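Local coordinates for 3-oxoacyl-[acyl-carrier-protein] synthase (Arabidopsis thaliana, PDB 2IX4), which catalyses the condensation steps of mitochondrial fatty acid synthesis, adding two carbons from malonyl-ACP to a growing saturated acyl chain as a homodimer, at the interface of chains A and B. Residues are numbered along the deposited sequence; one frame, centred on the assembly and turned at random. Chains: chain A/B, 3-oxoacyl-[acyl-carrier-protein] synthase.

The interface of chains A and B. Residues chain A 42, 45, 49, 53, 131, 212-213; chain B 137-138, 142.
The C-terminal end of helix 127-138 of chain B packs at the dimer interface against chain A, where B:Ile137 enters an apolar pocket formed by A:Met42, A:Phe45 and helix 47-55, with A:Val131 and the start of helix 212-220 deeper in. The two branches of the isoleucine divide the work. CG2, anti to the backbone N, is the branch that meets the first wall: the bent end of A:Met42 brings its methyl CE to 3.6 Å from B:Ile137 CG2, and the ring of A:Phe45 meets the same methyl through CE2 at 3.8 Å. The other branch, with CG1 beside the backbone N (chi1 -67°) and the chain extended beyond it, carries CD1 towards A:Val131, A:Ala212 and A:Leu213, in looser contact at 4.3 Å from A:Ala212 CB. Next along the helix, B:Cys138 sets SG in the plane of the A:Phe45 ring, at its edge, 3.7 Å from CE2. A:Thr49 sets its methyl CG2 against the backbone carbonyl oxygen of B:Ile137, while A:Thr53 offers both branches: OG1 lies 3.8 Å from B:Ile137 CG2, and CG2 lies 3.9 Å from B:Leu142 CD1. The hydroxyl of A:Thr53 is tied back within its own helix, OG1 donating to A:Thr49 O at 2.7 Å from above the carbonyl plane, which probably restricts the side chain's rotation and keeps its methyl towards the leucine. An alanine here would probably leave B:Leu142 CD1 without its methyl partner and open a gap beside B:Ile137. The centre of the patch lies about 22 Å from the active-site A:Cys179. No polar bond crosses this patch; it contributes to dimer packing by fit and apolar burial, and its twofold twin repeats the contact.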
loop_
_atom_site.group_PDB
_atom_site.type_symbol
_atom_site.label_atom_id
_atom_site.label_comp_id
_atom_site.label_asym_id
_atom_site.label_seq_id
_atom_site.Cartn_x
_atom_site.Cartn_y
_atom_site.Cartn_z
ATOM N N MET A 42 -13.292 5.233 21.911
ATOM C CA MET A 42 -14.583 4.549 21.993
ATOM C C MET A 42 -15.730 5.462 22.441
ATOM O O MET A 42 -16.553 5.072 23.267
ATOM C CB MET A 42 -14.476 3.331 22.918
ATOM C CG MET A 42 -13.710 2.160 22.321
ATOM S SD MET A 42 -13.399 0.834 23.506
ATOM C CE MET A 42 -15.062 0.326 23.938
ATOM N N PHE A 45 -19.306 4.102 22.560
ATOM C CA PHE A 45 -19.608 3.023 23.503
ATOM C C PHE A 45 -19.929 3.581 24.889
ATOM O O PHE A 45 -19.492 4.682 25.235
ATOM C CB PHE A 45 -18.437 2.044 23.593
ATOM C CG PHE A 45 -18.201 1.251 22.335
ATOM C CD1 PHE A 45 -17.400 1.760 21.314
ATOM C CD2 PHE A 45 -18.763 -0.014 22.180
ATOM C CE1 PHE A 45 -17.172 1.026 20.148
ATOM C CE2 PHE A 45 -18.540 -0.757 21.019
ATOM C CZ PHE A 45 -17.744 -0.234 20.000
ATOM N N THR A 49 -18.560 -0.454 29.012
ATOM C CA THR A 49 -17.829 -1.114 27.931
ATOM C C THR A 49 -16.407 -0.555 27.813
ATOM O O THR A 49 -15.459 -1.320 27.643
ATOM C CB THR A 49 -18.593 -1.014 26.583
ATOM O OG1 THR A 49 -19.919 -1.530 26.754
ATOM C CG2 THR A 49 -17.891 -1.807 25.478
ATOM N N THR A 53 -13.091 -2.740 28.502
ATOM C CA THR A 53 -12.138 -2.848 27.402
ATOM C C THR A 53 -10.730 -2.455 27.843
ATOM O O THR A 53 -9.765 -3.165 27.547
ATOM C CB THR A 53 -12.580 -2.017 26.170
ATOM O OG1 THR A 53 -13.884 -2.441 25.755
ATOM C CG2 THR A 53 -11.610 -2.198 25.013
ATOM N N VAL A 131 -14.466 -0.025 13.738
ATOM C CA VAL A 131 -15.073 -0.481 14.993
ATOM C C VAL A 131 -16.435 0.188 15.224
ATOM O O VAL A 131 -17.411 -0.480 15.586
ATOM C CB VAL A 131 -14.115 -0.264 16.207
ATOM C CG1 VAL A 131 -14.857 -0.385 17.534
ATOM C CG2 VAL A 131 -12.963 -1.264 16.157
ATOM N N ALA A 212 -8.626 1.018 21.012
ATOM C CA ALA A 212 -8.905 -0.233 21.719
ATOM C C ALA A 212 -8.450 -1.489 20.982
ATOM O O ALA A 212 -7.679 -2.286 21.521
ATOM C CB ALA A 212 -10.383 -0.326 22.044
ATOM N N LEU A 213 -8.923 -1.654 19.748
ATOM C CA LEU A 213 -8.672 -2.879 18.997
ATOM C C LEU A 213 -7.230 -3.003 18.509
ATOM O O LEU A 213 -6.689 -4.107 18.444
ATOM C CB LEU A 213 -9.663 -3.027 17.837
ATOM C CG LEU A 213 -9.822 -4.433 17.253
ATOM C CD1 LEU A 213 -10.050 -5.480 18.355
ATOM C CD2 LEU A 213 -10.949 -4.465 16.220
ATOM N N ILE B 137 -15.735 -6.624 21.486
ATOM C CA ILE B 137 -15.857 -5.428 22.328
ATOM C C ILE B 137 -17.307 -5.232 22.784
ATOM O O ILE B 137 -17.569 -5.083 23.977
ATOM C CB ILE B 137 -15.334 -4.146 21.621
ATOM C CG1 ILE B 137 -13.816 -4.223 21.422
ATOM C CG2 ILE B 137 -15.705 -2.900 22.426
ATOM C CD1 ILE B 137 -13.247 -3.172 20.484
ATOM N N CYS B 138 -18.236 -5.249 21.828
ATOM C CA CYS B 138 -19.665 -5.078 22.112
ATOM C C CYS B 138 -20.207 -6.138 23.075
ATOM O O CYS B 138 -21.073 -5.849 23.904
ATOM C CB CYS B 138 -20.477 -5.106 20.811
ATOM S SG CYS B 138 -20.080 -3.807 19.619
ATOM N N LEU B 142 -13.374 -10.087 24.674
ATOM C CA LEU B 142 -12.046 -9.849 24.090
ATOM C C LEU B 142 -11.035 -10.959 24.387
ATOM O O LEU B 142 -9.973 -11.022 23.767
ATOM C CB LEU B 142 -11.488 -8.492 24.526
ATOM C CG LEU B 142 -11.871 -7.280 23.676
ATOM C CD1 LEU B 142 -11.382 -6.003 24.334
ATOM C CD2 LEU B 142 -11.315 -7.404 22.260
#